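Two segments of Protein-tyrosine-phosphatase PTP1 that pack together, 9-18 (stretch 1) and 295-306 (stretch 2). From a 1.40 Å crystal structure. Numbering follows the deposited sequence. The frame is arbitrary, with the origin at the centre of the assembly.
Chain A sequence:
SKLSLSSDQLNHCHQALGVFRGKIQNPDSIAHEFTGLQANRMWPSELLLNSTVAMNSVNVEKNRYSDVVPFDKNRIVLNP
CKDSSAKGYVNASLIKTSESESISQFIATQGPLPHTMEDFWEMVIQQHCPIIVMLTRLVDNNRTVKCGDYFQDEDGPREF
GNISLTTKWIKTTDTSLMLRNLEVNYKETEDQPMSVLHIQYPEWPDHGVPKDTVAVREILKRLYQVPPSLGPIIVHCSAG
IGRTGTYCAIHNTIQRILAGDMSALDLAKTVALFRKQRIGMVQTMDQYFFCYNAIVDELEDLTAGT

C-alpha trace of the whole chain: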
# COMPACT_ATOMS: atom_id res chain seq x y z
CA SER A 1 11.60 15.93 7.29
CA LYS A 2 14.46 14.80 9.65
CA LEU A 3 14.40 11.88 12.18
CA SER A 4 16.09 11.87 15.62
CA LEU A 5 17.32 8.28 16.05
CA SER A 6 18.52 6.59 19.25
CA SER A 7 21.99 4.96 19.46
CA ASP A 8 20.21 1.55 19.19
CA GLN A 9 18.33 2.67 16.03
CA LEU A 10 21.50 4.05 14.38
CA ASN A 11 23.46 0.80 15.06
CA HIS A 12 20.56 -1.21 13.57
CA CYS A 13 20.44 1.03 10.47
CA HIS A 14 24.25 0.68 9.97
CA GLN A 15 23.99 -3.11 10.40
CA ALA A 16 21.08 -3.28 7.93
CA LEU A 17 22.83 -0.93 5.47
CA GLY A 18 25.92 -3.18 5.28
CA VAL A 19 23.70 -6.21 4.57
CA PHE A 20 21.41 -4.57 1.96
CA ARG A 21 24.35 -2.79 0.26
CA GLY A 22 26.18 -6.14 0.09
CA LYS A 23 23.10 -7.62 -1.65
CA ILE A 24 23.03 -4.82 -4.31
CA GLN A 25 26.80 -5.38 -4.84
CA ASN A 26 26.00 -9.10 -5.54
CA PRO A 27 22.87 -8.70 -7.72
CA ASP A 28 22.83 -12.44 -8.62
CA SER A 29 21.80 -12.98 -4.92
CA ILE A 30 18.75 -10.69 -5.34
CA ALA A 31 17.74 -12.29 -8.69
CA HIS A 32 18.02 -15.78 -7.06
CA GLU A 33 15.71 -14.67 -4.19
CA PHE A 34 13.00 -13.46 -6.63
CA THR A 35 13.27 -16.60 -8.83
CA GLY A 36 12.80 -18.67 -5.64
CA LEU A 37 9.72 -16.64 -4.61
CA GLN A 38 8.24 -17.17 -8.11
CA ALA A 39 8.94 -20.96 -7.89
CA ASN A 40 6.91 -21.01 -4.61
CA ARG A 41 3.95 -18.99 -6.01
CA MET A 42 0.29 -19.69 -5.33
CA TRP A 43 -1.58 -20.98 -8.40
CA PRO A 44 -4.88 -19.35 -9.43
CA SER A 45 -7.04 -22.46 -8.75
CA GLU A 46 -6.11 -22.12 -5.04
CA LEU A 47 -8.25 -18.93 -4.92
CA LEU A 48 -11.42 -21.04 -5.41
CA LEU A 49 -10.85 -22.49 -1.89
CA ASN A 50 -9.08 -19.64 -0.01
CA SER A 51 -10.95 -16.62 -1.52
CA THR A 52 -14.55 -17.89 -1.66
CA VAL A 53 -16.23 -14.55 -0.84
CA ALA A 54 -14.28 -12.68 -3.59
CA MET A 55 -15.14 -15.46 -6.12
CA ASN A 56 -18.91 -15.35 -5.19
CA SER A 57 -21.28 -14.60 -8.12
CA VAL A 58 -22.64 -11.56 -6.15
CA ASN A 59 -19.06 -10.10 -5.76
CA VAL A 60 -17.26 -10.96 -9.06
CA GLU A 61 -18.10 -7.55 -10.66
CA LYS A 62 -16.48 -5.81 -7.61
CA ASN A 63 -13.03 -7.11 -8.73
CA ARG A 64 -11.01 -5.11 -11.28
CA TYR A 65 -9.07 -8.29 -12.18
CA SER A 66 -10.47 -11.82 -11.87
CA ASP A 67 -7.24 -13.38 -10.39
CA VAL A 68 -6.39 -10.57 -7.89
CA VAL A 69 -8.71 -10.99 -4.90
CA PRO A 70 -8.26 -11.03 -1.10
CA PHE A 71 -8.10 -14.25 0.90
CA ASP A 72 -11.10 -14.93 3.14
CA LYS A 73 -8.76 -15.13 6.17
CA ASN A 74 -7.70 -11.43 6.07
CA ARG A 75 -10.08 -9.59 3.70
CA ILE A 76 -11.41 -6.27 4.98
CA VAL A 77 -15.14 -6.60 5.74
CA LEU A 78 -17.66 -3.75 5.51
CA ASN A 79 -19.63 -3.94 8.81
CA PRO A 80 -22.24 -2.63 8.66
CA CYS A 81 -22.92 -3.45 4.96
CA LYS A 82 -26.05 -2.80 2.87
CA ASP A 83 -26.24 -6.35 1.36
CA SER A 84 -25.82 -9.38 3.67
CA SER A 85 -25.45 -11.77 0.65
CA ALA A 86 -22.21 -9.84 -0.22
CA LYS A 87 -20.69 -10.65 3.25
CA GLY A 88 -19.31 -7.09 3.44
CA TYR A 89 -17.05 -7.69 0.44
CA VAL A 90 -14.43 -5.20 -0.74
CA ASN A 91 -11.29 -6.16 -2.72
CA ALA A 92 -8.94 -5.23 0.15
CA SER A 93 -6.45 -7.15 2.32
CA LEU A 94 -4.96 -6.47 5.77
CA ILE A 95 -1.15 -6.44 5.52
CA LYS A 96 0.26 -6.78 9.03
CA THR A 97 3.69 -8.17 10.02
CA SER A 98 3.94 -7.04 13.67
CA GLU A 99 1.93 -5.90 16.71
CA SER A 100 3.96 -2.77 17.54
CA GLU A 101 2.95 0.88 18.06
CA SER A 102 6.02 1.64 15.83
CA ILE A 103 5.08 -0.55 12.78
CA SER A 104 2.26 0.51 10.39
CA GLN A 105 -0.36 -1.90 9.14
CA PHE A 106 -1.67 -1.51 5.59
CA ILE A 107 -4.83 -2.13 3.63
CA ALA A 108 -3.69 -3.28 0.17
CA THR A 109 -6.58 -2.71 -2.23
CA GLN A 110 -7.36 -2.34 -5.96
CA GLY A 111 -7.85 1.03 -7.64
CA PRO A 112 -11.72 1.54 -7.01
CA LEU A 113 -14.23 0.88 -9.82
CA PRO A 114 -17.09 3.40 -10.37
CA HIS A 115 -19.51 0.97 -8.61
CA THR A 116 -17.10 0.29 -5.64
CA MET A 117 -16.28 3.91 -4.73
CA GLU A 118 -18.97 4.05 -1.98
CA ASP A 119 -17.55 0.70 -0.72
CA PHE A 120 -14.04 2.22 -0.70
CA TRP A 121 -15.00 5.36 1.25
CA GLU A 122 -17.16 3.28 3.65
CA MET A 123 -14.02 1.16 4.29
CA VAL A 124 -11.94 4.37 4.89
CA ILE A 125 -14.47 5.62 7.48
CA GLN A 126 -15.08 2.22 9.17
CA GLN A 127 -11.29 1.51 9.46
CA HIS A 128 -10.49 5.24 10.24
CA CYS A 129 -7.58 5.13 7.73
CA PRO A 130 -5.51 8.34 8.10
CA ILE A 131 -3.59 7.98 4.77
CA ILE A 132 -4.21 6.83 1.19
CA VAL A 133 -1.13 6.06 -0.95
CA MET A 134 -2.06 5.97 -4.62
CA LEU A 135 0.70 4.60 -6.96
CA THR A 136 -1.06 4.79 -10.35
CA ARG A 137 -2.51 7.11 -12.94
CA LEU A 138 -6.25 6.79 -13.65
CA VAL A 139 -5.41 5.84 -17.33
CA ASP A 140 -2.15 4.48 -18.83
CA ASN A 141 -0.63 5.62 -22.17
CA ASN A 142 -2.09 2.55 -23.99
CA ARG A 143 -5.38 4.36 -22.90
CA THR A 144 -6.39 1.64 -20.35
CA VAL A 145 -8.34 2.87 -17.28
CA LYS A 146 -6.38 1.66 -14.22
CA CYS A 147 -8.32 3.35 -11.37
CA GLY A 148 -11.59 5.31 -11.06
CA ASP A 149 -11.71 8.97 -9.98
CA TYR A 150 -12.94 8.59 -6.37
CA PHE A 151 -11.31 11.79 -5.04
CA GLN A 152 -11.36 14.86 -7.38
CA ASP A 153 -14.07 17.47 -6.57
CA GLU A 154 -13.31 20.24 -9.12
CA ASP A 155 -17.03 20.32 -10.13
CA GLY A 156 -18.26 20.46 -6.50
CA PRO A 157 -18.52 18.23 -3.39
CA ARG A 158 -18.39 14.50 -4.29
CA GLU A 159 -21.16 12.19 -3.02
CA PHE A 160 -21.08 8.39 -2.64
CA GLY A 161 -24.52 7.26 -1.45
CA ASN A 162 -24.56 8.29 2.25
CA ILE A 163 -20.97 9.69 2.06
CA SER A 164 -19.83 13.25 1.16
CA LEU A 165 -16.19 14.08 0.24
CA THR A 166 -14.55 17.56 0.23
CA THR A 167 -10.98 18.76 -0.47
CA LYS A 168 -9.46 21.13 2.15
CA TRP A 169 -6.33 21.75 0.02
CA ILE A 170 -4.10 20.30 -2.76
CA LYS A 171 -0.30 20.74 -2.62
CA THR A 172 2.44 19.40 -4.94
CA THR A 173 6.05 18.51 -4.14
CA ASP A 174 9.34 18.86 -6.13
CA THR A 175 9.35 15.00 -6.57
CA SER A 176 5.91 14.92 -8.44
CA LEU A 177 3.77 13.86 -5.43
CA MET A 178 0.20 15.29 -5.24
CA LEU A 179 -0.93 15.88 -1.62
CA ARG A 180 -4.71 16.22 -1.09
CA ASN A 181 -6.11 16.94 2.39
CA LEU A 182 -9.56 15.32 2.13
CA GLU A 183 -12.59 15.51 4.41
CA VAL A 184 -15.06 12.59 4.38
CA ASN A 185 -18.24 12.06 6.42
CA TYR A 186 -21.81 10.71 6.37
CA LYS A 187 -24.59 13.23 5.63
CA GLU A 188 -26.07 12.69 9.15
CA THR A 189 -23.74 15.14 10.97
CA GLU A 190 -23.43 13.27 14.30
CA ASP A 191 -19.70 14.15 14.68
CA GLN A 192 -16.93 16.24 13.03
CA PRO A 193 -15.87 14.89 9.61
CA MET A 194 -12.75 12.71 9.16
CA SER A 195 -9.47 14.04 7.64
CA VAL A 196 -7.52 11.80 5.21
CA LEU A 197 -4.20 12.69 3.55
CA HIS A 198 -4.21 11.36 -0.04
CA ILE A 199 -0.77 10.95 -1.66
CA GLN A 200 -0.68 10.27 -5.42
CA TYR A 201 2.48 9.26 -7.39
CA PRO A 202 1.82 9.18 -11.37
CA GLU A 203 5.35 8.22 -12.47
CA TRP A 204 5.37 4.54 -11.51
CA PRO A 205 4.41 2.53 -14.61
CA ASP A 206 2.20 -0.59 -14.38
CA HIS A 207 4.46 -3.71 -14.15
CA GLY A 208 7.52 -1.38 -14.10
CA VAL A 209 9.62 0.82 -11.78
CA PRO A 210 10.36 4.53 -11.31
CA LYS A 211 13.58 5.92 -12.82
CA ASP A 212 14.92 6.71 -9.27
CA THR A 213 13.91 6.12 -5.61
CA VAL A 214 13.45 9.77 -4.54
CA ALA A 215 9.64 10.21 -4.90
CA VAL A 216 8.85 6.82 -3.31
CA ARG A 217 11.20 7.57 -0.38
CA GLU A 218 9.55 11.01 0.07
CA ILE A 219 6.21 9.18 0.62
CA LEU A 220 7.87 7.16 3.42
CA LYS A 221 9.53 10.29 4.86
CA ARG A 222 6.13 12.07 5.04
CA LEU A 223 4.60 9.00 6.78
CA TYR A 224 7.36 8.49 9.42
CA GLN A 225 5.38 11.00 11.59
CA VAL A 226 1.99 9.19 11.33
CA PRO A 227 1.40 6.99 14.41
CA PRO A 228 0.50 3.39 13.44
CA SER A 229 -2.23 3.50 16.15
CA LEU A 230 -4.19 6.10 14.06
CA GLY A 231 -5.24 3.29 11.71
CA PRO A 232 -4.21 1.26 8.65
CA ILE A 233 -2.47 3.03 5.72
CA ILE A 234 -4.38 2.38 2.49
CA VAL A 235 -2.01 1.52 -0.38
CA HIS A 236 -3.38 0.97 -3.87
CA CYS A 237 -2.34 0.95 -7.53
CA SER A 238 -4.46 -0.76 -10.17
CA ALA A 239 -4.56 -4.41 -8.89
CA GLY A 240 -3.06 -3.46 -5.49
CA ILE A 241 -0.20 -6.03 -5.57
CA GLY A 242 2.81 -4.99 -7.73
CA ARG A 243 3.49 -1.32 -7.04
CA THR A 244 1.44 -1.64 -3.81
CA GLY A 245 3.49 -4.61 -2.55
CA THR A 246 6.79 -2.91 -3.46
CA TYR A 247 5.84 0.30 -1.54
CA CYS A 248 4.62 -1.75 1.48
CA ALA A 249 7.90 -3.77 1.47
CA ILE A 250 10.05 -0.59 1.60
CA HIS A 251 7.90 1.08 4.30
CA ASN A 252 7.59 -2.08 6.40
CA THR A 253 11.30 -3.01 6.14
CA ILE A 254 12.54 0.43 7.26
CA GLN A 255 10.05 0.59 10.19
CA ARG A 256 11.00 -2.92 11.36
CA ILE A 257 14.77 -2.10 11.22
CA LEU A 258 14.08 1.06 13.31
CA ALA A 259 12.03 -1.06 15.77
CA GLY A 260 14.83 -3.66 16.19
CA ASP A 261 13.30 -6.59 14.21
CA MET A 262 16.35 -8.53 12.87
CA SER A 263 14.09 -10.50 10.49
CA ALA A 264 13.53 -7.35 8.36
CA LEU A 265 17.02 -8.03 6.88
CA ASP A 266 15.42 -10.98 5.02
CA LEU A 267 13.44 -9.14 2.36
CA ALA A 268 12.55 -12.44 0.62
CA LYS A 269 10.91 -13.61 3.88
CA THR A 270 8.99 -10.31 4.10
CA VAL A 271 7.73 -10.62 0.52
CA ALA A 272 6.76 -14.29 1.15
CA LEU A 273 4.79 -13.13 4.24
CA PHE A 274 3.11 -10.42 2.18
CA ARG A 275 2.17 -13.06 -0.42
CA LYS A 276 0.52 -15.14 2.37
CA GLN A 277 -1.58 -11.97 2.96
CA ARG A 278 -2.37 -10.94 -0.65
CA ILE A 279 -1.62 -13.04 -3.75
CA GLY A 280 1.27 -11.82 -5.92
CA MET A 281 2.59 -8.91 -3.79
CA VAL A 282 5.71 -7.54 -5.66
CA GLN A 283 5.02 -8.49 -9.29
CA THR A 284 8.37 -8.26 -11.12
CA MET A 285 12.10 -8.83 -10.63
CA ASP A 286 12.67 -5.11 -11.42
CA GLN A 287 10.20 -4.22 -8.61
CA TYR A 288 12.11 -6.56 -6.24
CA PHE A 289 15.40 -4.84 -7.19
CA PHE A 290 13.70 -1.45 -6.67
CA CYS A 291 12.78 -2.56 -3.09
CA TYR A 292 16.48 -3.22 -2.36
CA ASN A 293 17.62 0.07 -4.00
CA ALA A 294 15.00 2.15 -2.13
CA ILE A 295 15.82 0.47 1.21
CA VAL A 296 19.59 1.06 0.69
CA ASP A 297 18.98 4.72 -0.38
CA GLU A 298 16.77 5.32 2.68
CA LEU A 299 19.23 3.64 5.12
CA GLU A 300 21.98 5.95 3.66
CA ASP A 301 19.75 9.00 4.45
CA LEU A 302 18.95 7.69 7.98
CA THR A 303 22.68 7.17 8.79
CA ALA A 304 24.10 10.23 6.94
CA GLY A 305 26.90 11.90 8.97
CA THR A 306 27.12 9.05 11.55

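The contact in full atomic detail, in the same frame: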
# COMPACT_ATOMS: atom_id res chain seq x y z
N GLN A 9 18.92 2.59 17.39
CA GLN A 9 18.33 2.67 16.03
C GLN A 9 19.44 2.91 15.01
O GLN A 9 19.40 2.28 13.93
CB GLN A 9 17.26 3.76 15.98
CG GLN A 9 16.00 3.40 16.75
CD GLN A 9 14.98 4.51 16.76
OE1 GLN A 9 15.29 5.67 16.99
NE2 GLN A 9 13.72 4.14 16.53
N LEU A 10 20.41 3.76 15.34
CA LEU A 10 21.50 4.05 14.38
C LEU A 10 22.34 2.79 14.13
O LEU A 10 22.68 2.52 12.97
CB LEU A 10 22.38 5.18 14.92
CG LEU A 10 21.93 6.59 14.56
CD1 LEU A 10 22.81 7.61 15.26
CD2 LEU A 10 21.96 6.78 13.05
N ASN A 11 22.69 2.07 15.20
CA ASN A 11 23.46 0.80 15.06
C ASN A 11 22.68 -0.17 14.18
O ASN A 11 23.28 -0.87 13.34
CB ASN A 11 23.73 0.17 16.42
CG ASN A 11 24.74 0.95 17.23
OD1 ASN A 11 25.59 1.63 16.68
ND2 ASN A 11 24.67 0.83 18.55
N HIS A 12 21.37 -0.24 14.36
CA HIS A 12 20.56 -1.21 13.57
C HIS A 12 20.51 -0.76 12.11
O HIS A 12 20.62 -1.61 11.22
CB HIS A 12 19.19 -1.40 14.22
CG HIS A 12 19.25 -2.16 15.51
ND1 HIS A 12 20.23 -3.11 15.76
CD2 HIS A 12 18.44 -2.17 16.59
CE1 HIS A 12 20.03 -3.64 16.95
NE2 HIS A 12 18.94 -3.08 17.47
N CYS A 13 20.43 0.54 11.87
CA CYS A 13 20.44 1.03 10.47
C CYS A 13 21.80 0.75 9.81
O CYS A 13 21.82 0.36 8.63
CB CYS A 13 20.10 2.52 10.41
SG CYS A 13 18.37 2.88 10.80
N HIS A 14 22.91 0.97 10.53
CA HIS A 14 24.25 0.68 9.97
C HIS A 14 24.37 -0.81 9.66
O HIS A 14 24.85 -1.19 8.59
CB HIS A 14 25.35 1.15 10.93
CG HIS A 14 25.63 2.62 10.84
ND1 HIS A 14 26.25 3.19 9.76
CD2 HIS A 14 25.36 3.62 11.70
CE1 HIS A 14 26.36 4.49 9.95
NE2 HIS A 14 25.82 4.77 11.13
N GLN A 15 23.93 -1.64 10.59
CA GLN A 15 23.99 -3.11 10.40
C GLN A 15 23.16 -3.50 9.19
O GLN A 15 23.67 -4.25 8.33
CB GLN A 15 23.49 -3.79 11.67
CG GLN A 15 24.48 -3.69 12.82
CD GLN A 15 23.80 -3.96 14.15
OE1 GLN A 15 22.64 -4.36 14.19
NE2 GLN A 15 24.51 -3.69 15.23
N ALA A 16 21.94 -2.98 9.09
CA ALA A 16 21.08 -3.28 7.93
C ALA A 16 21.72 -2.74 6.65
O ALA A 16 21.65 -3.41 5.63
CB ALA A 16 19.71 -2.71 8.13
N LEU A 17 22.27 -1.53 6.71
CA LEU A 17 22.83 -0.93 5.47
C LEU A 17 23.94 -1.83 4.92
O LEU A 17 24.00 -2.05 3.70
CB LEU A 17 23.37 0.47 5.78
CG LEU A 17 23.99 1.21 4.60
CD1 LEU A 17 23.07 1.27 3.39
CD2 LEU A 17 24.40 2.62 5.01
N GLY A 18 24.83 -2.32 5.77
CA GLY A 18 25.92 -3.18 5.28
C GLY A 18 25.36 -4.42 4.61
O GLY A 18 25.92 -4.84 3.56
N ILE A 295 15.46 0.70 -0.21
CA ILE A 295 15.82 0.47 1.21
C ILE A 295 17.27 0.91 1.46
O ILE A 295 17.53 1.58 2.47
CB ILE A 295 15.61 -1.02 1.56
CG1 ILE A 295 14.12 -1.35 1.61
CG2 ILE A 295 16.29 -1.37 2.87
CD1 ILE A 295 13.79 -2.84 1.50
N VAL A 296 18.19 0.59 0.56
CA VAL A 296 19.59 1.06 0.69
C VAL A 296 19.62 2.59 0.71
O VAL A 296 20.30 3.16 1.59
CB VAL A 296 20.49 0.47 -0.40
CG1 VAL A 296 21.81 1.22 -0.51
CG2 VAL A 296 20.74 -1.00 -0.15
N ASP A 297 18.94 3.23 -0.25
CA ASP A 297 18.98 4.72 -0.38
C ASP A 297 18.43 5.34 0.91
O ASP A 297 19.01 6.32 1.41
CB ASP A 297 18.20 5.19 -1.59
CG ASP A 297 18.88 4.84 -2.90
OD1 ASP A 297 20.05 4.39 -2.85
OD2 ASP A 297 18.22 4.96 -3.96
N GLU A 298 17.38 4.72 1.48
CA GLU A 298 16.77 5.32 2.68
C GLU A 298 17.69 5.10 3.88
O GLU A 298 17.82 6.01 4.72
CB GLU A 298 15.35 4.83 2.91
CG GLU A 298 14.66 5.60 4.01
CD GLU A 298 14.50 7.08 3.75
OE1 GLU A 298 14.64 7.47 2.60
OE2 GLU A 298 14.20 7.80 4.71
N LEU A 299 18.27 3.91 4.01
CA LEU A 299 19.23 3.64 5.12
C LEU A 299 20.45 4.57 5.02
O LEU A 299 20.96 4.94 6.09
CB LEU A 299 19.66 2.17 5.09
CG LEU A 299 18.59 1.17 5.53
CD1 LEU A 299 19.04 -0.26 5.28
CD2 LEU A 299 18.23 1.37 7.00
N GLU A 300 20.87 4.97 3.82
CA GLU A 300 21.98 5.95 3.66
C GLU A 300 21.53 7.32 4.19
O GLU A 300 22.34 7.94 4.91
CB GLU A 300 22.42 6.02 2.21
CG GLU A 300 23.23 4.83 1.78
CD GLU A 300 23.60 4.79 0.31
OE1 GLU A 300 23.09 5.63 -0.50
OE2 GLU A 300 24.45 3.93 -0.03
N ASP A 301 20.29 7.73 3.91
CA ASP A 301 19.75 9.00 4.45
C ASP A 301 19.68 8.92 5.98
O ASP A 301 20.10 9.89 6.63
CB ASP A 301 18.35 9.28 3.91
CG ASP A 301 18.35 9.94 2.56
OD1 ASP A 301 19.44 10.17 2.02
OD2 ASP A 301 17.26 10.21 2.06
N LEU A 302 19.20 7.80 6.52
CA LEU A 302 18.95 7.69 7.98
C LEU A 302 20.29 7.72 8.73
O LEU A 302 20.30 8.18 9.88
CB LEU A 302 18.15 6.42 8.28
CG LEU A 302 16.69 6.45 7.85
CD1 LEU A 302 16.10 5.05 7.81
CD2 LEU A 302 15.87 7.37 8.76
N THR A 303 21.37 7.29 8.09
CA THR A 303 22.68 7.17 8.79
C THR A 303 23.64 8.28 8.36
O THR A 303 24.79 8.26 8.83
CB THR A 303 23.32 5.80 8.52
OG1 THR A 303 23.49 5.64 7.11
CG2 THR A 303 22.49 4.68 9.10
N ALA A 304 23.19 9.20 7.50
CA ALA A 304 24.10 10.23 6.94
C ALA A 304 24.78 11.00 8.08
O ALA A 304 24.08 11.46 9.02
CB ALA A 304 23.35 11.15 6.01
N GLY A 305 26.11 11.12 7.99
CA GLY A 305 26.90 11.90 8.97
C GLY A 305 27.08 11.17 10.29
O GLY A 305 27.36 11.84 11.30
N THR A 306 26.95 9.84 10.30
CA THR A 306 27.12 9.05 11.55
C THR A 306 28.11 7.90 11.30
O THR A 306 28.16 7.34 10.21
CB THR A 306 25.77 8.53 12.06
OG1 THR A 306 25.23 7.60 11.11
CG2 THR A 306 24.78 9.65 12.29

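The apolar centre of this contact is Leu17, whose side chain sits as a knob in the hole formed by Val296, Leu299, Glu300 and Thr303 of the second stretch. Its chi1 t, chi2 p rotamer brings CD1 to 3.9 Å from CB of Leu299 and 4.1 Å from CG1 of Val296, so a branched apolar side chain fills the pocket. Even Glu300 contributes its aliphatic part, with CG lying 3.9 Å from CD1 of Leu17. The helices run roughly antiparallel, at 144°, and their axes approach to 9.4 Å. Small residues of the first helix pack closely on Leu299: CB of Ala16 lies 3.8 Å from its CD1, and CB of Cys13 lies 4.1 Å from its CD2.

Thr303 leads from this core toward the polar edge. Its OG1 donates to the backbone O of Leu299 (2.8 Å), which gives the hydroxyl a partner within its own stretch, while its methyl CG2 packs 3.5 Å from CB of Cys13. The same methyl lies over the face of the His14 ring, 3.9 Å from the centroid, in a CH-pi contact. At the ring edge, His14 NE2 donates a hydrogen bond to Thr306 OG1 (2.9 Å), although Thr306 is poorly ordered. Imidazole thus serves both apolar and polar neighbours.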